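Local coordinates for enterobactin biosynthesis protein YbdZ (Escherichia coli, PDB 5JA1) that takes part in enterobactin biosynthesis as an MbtH-like protein required for amino acid adenylation by the non-ribosomal peptide synthetase EntF, at residues A15-L19 and W29-L35; G24-L28 and W54-W59. All coordinates share one frame; numbering follows the deposited sequence.

Contact 1: residues A15-L19 and W29-L35; sequences AFYIL and WPQQCVL
Tyr17 and Trp29 face each other as a hydrogen-bonded pair in the antiparallel beta hairpin of strands 16-20 and 26-30, the beta hairpin of the MbtH-like fold. Two backbone bonds close this pair: Tyr17 N gives to Trp29 O at 2.7 Å, and Trp29 N gives to Tyr17 O at 3.1 Å. Phe16 and Pro30, the next pair along, are non-hydrogen-bonded, and beyond them Gln31 N reaches Ala15 O just as the chain enters the type I turn Pro30-Cys33.

The close packing lies where the residues are buried. On one face of the hairpin Phe16 lies against Pro30 and turns toward helix 48-58; on the other, Leu19 CD1 rests on Trp29 CB.

Nearer solvent the contact is looser. With its CG anti to the carbonyl carbon (chi1 -62°), the phenol ring of Tyr17 swings out over the loop after the turn, where exposed Leu35 sets CD2 over one ring face, 4.0 Å from the centroid in a CH-pi contact. Ring atom CE2 of Tyr17 also meets Gln31 CA at 3.6 Å. Were the ring cut back to an alanine here, Leu35 CD2 would probably lose the face it rests on, leaving the loop beyond the turn less firmly held. Gln31 is exposed, its extended chain meeting Ala15 through little more than Gln31 OE1 near Ala15 CB, 3.3 Å away.

Trp29, by contrast, is buried, and its indole turns its NE1 edge to the loop that follows, where NE1 makes two weak hydrogen bonds, to Val34 O at 3.0 Å and to Cys33 O at 3.3 Å.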
loop_
_atom_site.group_PDB
_atom_site.type_symbol
_atom_site.label_atom_id
_atom_site.label_comp_id
_atom_site.label_asym_id
_atom_site.label_seq_id
_atom_site.Cartn_x
_atom_site.Cartn_y
_atom_site.Cartn_z
ATOM N N ALA B 15 20.385 -17.306 -15.930
ATOM C CA ALA B 15 20.155 -17.681 -17.316
ATOM C C ALA B 15 18.664 -17.890 -17.540
ATOM O O ALA B 15 17.936 -18.307 -16.635
ATOM C CB ALA B 15 20.927 -18.951 -17.678
ATOM N N PHE B 16 18.209 -17.592 -18.754
ATOM C CA PHE B 16 16.782 -17.610 -19.048
ATOM C C PHE B 16 16.524 -18.168 -20.436
ATOM O O PHE B 16 17.154 -17.739 -21.408
ATOM C CB PHE B 16 16.183 -16.203 -18.944
ATOM C CG PHE B 16 16.258 -15.611 -17.568
ATOM C CD1 PHE B 16 15.269 -15.870 -16.635
ATOM C CD2 PHE B 16 17.315 -14.793 -17.208
ATOM C CE1 PHE B 16 15.333 -15.325 -15.363
ATOM C CE2 PHE B 16 17.386 -14.246 -15.941
ATOM C CZ PHE B 16 16.395 -14.511 -15.018
ATOM N N TYR B 17 15.595 -19.117 -20.524
ATOM C CA TYR B 17 15.007 -19.465 -21.806
ATOM C C TYR B 17 14.189 -18.291 -22.334
ATOM O O TYR B 17 13.834 -17.363 -21.601
ATOM C CB TYR B 17 14.088 -20.683 -21.686
ATOM C CG TYR B 17 14.734 -21.972 -21.235
ATOM C CD1 TYR B 17 15.256 -22.869 -22.159
ATOM C CD2 TYR B 17 14.785 -22.313 -19.890
ATOM C CE1 TYR B 17 15.831 -24.058 -21.753
ATOM C CE2 TYR B 17 15.359 -23.501 -19.475
ATOM C CZ TYR B 17 15.881 -24.369 -20.410
ATOM O OH TYR B 17 16.453 -25.551 -19.998
ATOM N N ILE B 18 13.874 -18.346 -23.623
ATOM C CA ILE B 18 12.896 -17.453 -24.231
ATOM C C ILE B 18 11.832 -18.324 -24.878
ATOM O O ILE B 18 12.121 -19.069 -25.824
ATOM C CB ILE B 18 13.530 -16.493 -25.248
ATOM C CG1 ILE B 18 14.621 -15.659 -24.573
ATOM C CG2 ILE B 18 12.466 -15.585 -25.847
ATOM C CD1 ILE B 18 15.169 -14.545 -25.435
ATOM N N LEU B 19 10.612 -18.245 -24.358
ATOM C CA LEU B 19 9.510 -19.095 -24.780
ATOM C C LEU B 19 8.509 -18.296 -25.607
ATOM O O LEU B 19 8.504 -17.063 -25.597
ATOM C CB LEU B 19 8.814 -19.719 -23.567
ATOM C CG LEU B 19 9.726 -20.333 -22.499
ATOM C CD1 LEU B 19 8.895 -20.977 -21.404
ATOM C CD2 LEU B 19 10.696 -21.339 -23.105
ATOM N N TRP B 29 11.953 -17.613 -19.162
ATOM C CA TRP B 29 11.786 -18.647 -18.158
ATOM C C TRP B 29 13.148 -18.965 -17.553
ATOM O O TRP B 29 14.107 -19.241 -18.295
ATOM C CB TRP B 29 11.147 -19.916 -18.729
ATOM C CG TRP B 29 10.614 -20.803 -17.651
ATOM C CD1 TRP B 29 11.146 -21.985 -17.224
ATOM C CD2 TRP B 29 9.460 -20.563 -16.837
ATOM N NE1 TRP B 29 10.385 -22.504 -16.204
ATOM C CE2 TRP B 29 9.345 -21.649 -15.946
ATOM C CE3 TRP B 29 8.510 -19.539 -16.780
ATOM C CZ2 TRP B 29 8.316 -21.741 -15.010
ATOM C CZ3 TRP B 29 7.488 -19.631 -15.848
ATOM C CH2 TRP B 29 7.400 -20.725 -14.976
ATOM N N PRO B 30 13.274 -18.932 -16.229
ATOM C CA PRO B 30 14.572 -19.206 -15.606
ATOM C C PRO B 30 15.003 -20.645 -15.841
ATOM O O PRO B 30 14.194 -21.574 -15.790
ATOM C CB PRO B 30 14.321 -18.925 -14.119
ATOM C CG PRO B 30 12.848 -19.081 -13.947
ATOM C CD PRO B 30 12.221 -18.657 -15.238
ATOM N N GLN B 31 16.300 -20.814 -16.110
ATOM C CA GLN B 31 16.838 -22.126 -16.454
ATOM C C GLN B 31 16.575 -23.155 -15.363
ATOM O O GLN B 31 16.409 -24.345 -15.659
ATOM C CB GLN B 31 18.339 -22.007 -16.729
ATOM C CG GLN B 31 19.006 -23.290 -17.193
ATOM C CD GLN B 31 20.508 -23.141 -17.337
ATOM O OE1 GLN B 31 21.092 -22.166 -16.864
ATOM N NE2 GLN B 31 21.142 -24.106 -17.994
ATOM N N GLN B 32 16.509 -22.723 -14.106
ATOM C CA GLN B 32 16.415 -23.640 -12.977
ATOM C C GLN B 32 15.001 -24.139 -12.712
ATOM O O GLN B 32 14.809 -24.925 -11.777
ATOM C CB GLN B 32 16.965 -22.969 -11.715
ATOM C CG GLN B 32 16.178 -21.752 -11.244
ATOM C CD GLN B 32 16.565 -20.476 -11.966
ATOM O OE1 GLN B 32 17.100 -20.508 -13.076
ATOM N NE2 GLN B 32 16.298 -19.339 -11.334
ATOM N N CYS B 33 14.012 -23.722 -13.496
ATOM C CA CYS B 33 12.625 -24.084 -13.248
ATOM C C CYS B 33 12.101 -25.001 -14.346
ATOM O O CYS B 33 12.537 -24.931 -15.500
ATOM C CB CYS B 33 11.745 -22.835 -13.146
ATOM S SG CYS B 33 12.222 -21.720 -11.806
ATOM N N VAL B 34 11.161 -25.866 -13.969
ATOM C CA VAL B 34 10.547 -26.776 -14.925
ATOM C C VAL B 34 9.749 -25.988 -15.956
ATOM O O VAL B 34 8.974 -25.093 -15.606
ATOM C CB VAL B 34 9.648 -27.779 -14.204
ATOM N N LEU B 35 9.944 -26.325 -17.229
ATOM C CA LEU B 35 9.347 -25.547 -18.306
ATOM C C LEU B 35 7.823 -25.637 -18.255
ATOM O O LEU B 35 7.271 -26.702 -17.956
ATOM C CB LEU B 35 9.849 -26.033 -19.664
ATOM C CG LEU B 35 11.294 -25.678 -20.017
ATOM C CD1 LEU B 35 11.655 -26.245 -21.377
ATOM C CD2 LEU B 35 11.502 -24.172 -19.988
#

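Contact 2: residues G24-L28 and W54-W59; sequences GQFSL and WLEAHW
Phe26 meets two tryptophans, one at a face and one at an edge, and it and Trp59 bury the most surface here. Toward Trp59 it offers the edge: CD2 of Phe26 stands over the indole face, 3.4 Å from Trp59 CD2, with the planes at 61°. Toward Trp54 it offers the face, approached off-centre by the indole's six-membered rim, so that Trp54 CH2 comes within 3.5 Å of Phe26 CE1 and the planes stand at 73°.

Trp59 has CG anti to the backbone N (chi1 -165°), which carries the indole from the helix end across to the strand backbone at Phe26, with Trp59 CH2 3.6 Å from Phe26 N. Leu55 fills the side toward Leu28. Its CD2 touches Phe26 CB at 3.7 Å, while CD1 meets Leu28 CD2. Behind this layer the His58 ring lies over a face of Trp54, with CG 3.6 Å above the indole plane, and Trp54 O accepts from both His58 ND1 and Ala57 N.

No hydrogen bond crosses between the segments. An aromatic cluster instead joins strand 26-28 to the antiparallel helix 54-58, their axes 11.0 Å apart, in the helix-on-sheet packing of the MbtH-like fold.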
loop_
_atom_site.group_PDB
_atom_site.type_symbol
_atom_site.label_atom_id
_atom_site.label_comp_id
_atom_site.label_asym_id
_atom_site.label_seq_id
_atom_site.Cartn_x
_atom_site.Cartn_y
_atom_site.Cartn_z
ATOM N N GLY B 24 1.963 -15.746 -30.355
ATOM C CA GLY B 24 3.156 -14.981 -30.675
ATOM C C GLY B 24 3.643 -14.091 -29.556
ATOM O O GLY B 24 4.197 -13.019 -29.820
ATOM N N GLN B 25 3.446 -14.500 -28.309
ATOM C CA GLN B 25 3.915 -13.744 -27.160
ATOM C C GLN B 25 5.149 -14.416 -26.574
ATOM O O GLN B 25 5.272 -15.643 -26.584
ATOM C CB GLN B 25 2.822 -13.621 -26.098
ATOM C CG GLN B 25 1.651 -12.749 -26.525
ATOM C CD GLN B 25 0.497 -12.797 -25.546
ATOM O OE1 GLN B 25 0.286 -13.801 -24.868
ATOM N NE2 GLN B 25 -0.257 -11.707 -25.466
ATOM N N PHE B 26 6.068 -13.598 -26.070
ATOM C CA PHE B 26 7.356 -14.072 -25.588
ATOM C C PHE B 26 7.441 -13.945 -24.075
ATOM O O PHE B 26 7.042 -12.929 -23.498
ATOM C CB PHE B 26 8.505 -13.304 -26.245
ATOM C CG PHE B 26 8.682 -13.620 -27.700
ATOM C CD1 PHE B 26 9.365 -14.757 -28.093
ATOM C CD2 PHE B 26 8.158 -12.788 -28.672
ATOM C CE1 PHE B 26 9.526 -15.056 -29.430
ATOM C CE2 PHE B 26 8.317 -13.080 -30.010
ATOM C CZ PHE B 26 9.001 -14.216 -30.390
ATOM N N SER B 27 7.963 -14.991 -23.442
ATOM C CA SER B 27 8.158 -15.039 -22.003
ATOM C C SER B 27 9.541 -15.589 -21.700
ATOM O O SER B 27 9.973 -16.575 -22.305
ATOM C CB SER B 27 7.097 -15.913 -21.327
ATOM O OG SER B 27 7.426 -16.149 -19.969
ATOM N N LEU B 28 10.235 -14.941 -20.772
ATOM C CA LEU B 28 11.463 -15.498 -20.232
ATOM C C LEU B 28 11.122 -16.576 -19.213
ATOM O O LEU B 28 10.123 -16.486 -18.494
ATOM C CB LEU B 28 12.309 -14.410 -19.573
ATOM C CG LEU B 28 12.688 -13.198 -20.425
ATOM C CD1 LEU B 28 13.534 -12.229 -19.614
ATOM C CD2 LEU B 28 13.418 -13.632 -21.687
ATOM N N TRP B 54 18.039 -9.961 -27.862
ATOM C CA TRP B 54 17.275 -10.792 -28.786
ATOM C C TRP B 54 15.829 -10.326 -28.887
ATOM O O TRP B 54 15.264 -10.268 -29.986
ATOM C CB TRP B 54 17.337 -12.256 -28.345
ATOM C CG TRP B 54 16.728 -13.213 -29.326
ATOM C CD1 TRP B 54 17.384 -13.934 -30.279
ATOM C CD2 TRP B 54 15.340 -13.554 -29.448
ATOM N NE1 TRP B 54 16.494 -14.703 -30.988
ATOM C CE2 TRP B 54 15.232 -14.487 -30.499
ATOM C CE3 TRP B 54 14.180 -13.161 -28.774
ATOM C CZ2 TRP B 54 14.011 -15.032 -30.890
ATOM C CZ3 TRP B 54 12.968 -13.703 -29.164
ATOM C CH2 TRP B 54 12.894 -14.629 -30.211
ATOM N N LEU B 55 15.214 -9.992 -27.749
ATOM C CA LEU B 55 13.801 -9.628 -27.742
ATOM C C LEU B 55 13.555 -8.318 -28.482
ATOM O O LEU B 55 12.537 -8.168 -29.165
ATOM C CB LEU B 55 13.294 -9.540 -26.303
ATOM C CG LEU B 55 13.065 -10.877 -25.598
ATOM C CD1 LEU B 55 13.101 -10.705 -24.088
ATOM C CD2 LEU B 55 11.738 -11.469 -26.033
ATOM N N GLU B 56 14.478 -7.362 -28.367
ATOM C CA GLU B 56 14.302 -6.082 -29.045
ATOM C C GLU B 56 14.420 -6.201 -30.559
ATOM O O GLU B 56 14.012 -5.278 -31.272
ATOM C CB GLU B 56 15.314 -5.063 -28.516
ATOM C CG GLU B 56 14.993 -4.552 -27.119
ATOM C CD GLU B 56 16.057 -3.621 -26.570
ATOM O OE1 GLU B 56 17.138 -3.521 -27.187
ATOM O OE2 GLU B 56 15.811 -2.989 -25.519
ATOM N N ALA B 57 14.955 -7.313 -31.068
ATOM C CA ALA B 57 15.124 -7.508 -32.500
ATOM C C ALA B 57 14.147 -8.506 -33.107
ATOM O O ALA B 57 14.079 -8.605 -34.337
ATOM C CB ALA B 57 16.558 -7.961 -32.810
ATOM N N HIS B 58 13.394 -9.246 -32.291
ATOM C CA HIS B 58 12.489 -10.269 -32.799
ATOM C C HIS B 58 11.042 -10.090 -32.362
ATOM O O HIS B 58 10.185 -10.878 -32.781
ATOM C CB HIS B 58 12.976 -11.664 -32.380
ATOM C CG HIS B 58 14.166 -12.144 -33.151
ATOM N ND1 HIS B 58 15.432 -11.633 -32.960
ATOM C CD2 HIS B 58 14.281 -13.082 -34.121
ATOM C CE1 HIS B 58 16.276 -12.239 -33.776
ATOM N NE2 HIS B 58 15.603 -13.122 -34.491
ATOM N N TRP B 59 10.736 -9.085 -31.539
ATOM C CA TRP B 59 9.362 -8.829 -31.097
ATOM C C TRP B 59 9.128 -7.320 -31.162
ATOM O O TRP B 59 9.329 -6.607 -30.175
ATOM C CB TRP B 59 9.110 -9.378 -29.700
ATOM C CG TRP B 59 7.655 -9.464 -29.352
ATOM C CD1 TRP B 59 6.599 -9.362 -30.211
ATOM C CD2 TRP B 59 7.093 -9.667 -28.050
ATOM N NE1 TRP B 59 5.415 -9.492 -29.525
ATOM C CE2 TRP B 59 5.691 -9.681 -28.197
ATOM C CE3 TRP B 59 7.640 -9.841 -26.773
ATOM C CZ2 TRP B 59 4.829 -9.860 -27.115
ATOM C CZ3 TRP B 59 6.781 -10.019 -25.702
ATOM C CH2 TRP B 59 5.392 -10.027 -25.879
#

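Overall arrangement
Strand 26-30 is shared by the two contacts, an example of how a small fold can use one strand twice. Its later part pairs with strand 16-20 in contact 1, while its earlier part packs against helix 48-58 in contact 2; the two centres are about 14 Å apart. The contacts meet directly: Leu19 N lies 2.7 Å from Ser27 O, a probable hydrogen bond that continues the hairpin. Ile18 bridges them on the helix side, with CG1 3.7 Å from Leu28 CD2 and CD1 3.7 Å from Trp54 CE3. Another protein's chain packs against Trp29 of contact 1 and against Ser27, Leu55 and Trp59 of contact 2, so both contacts border the same interface.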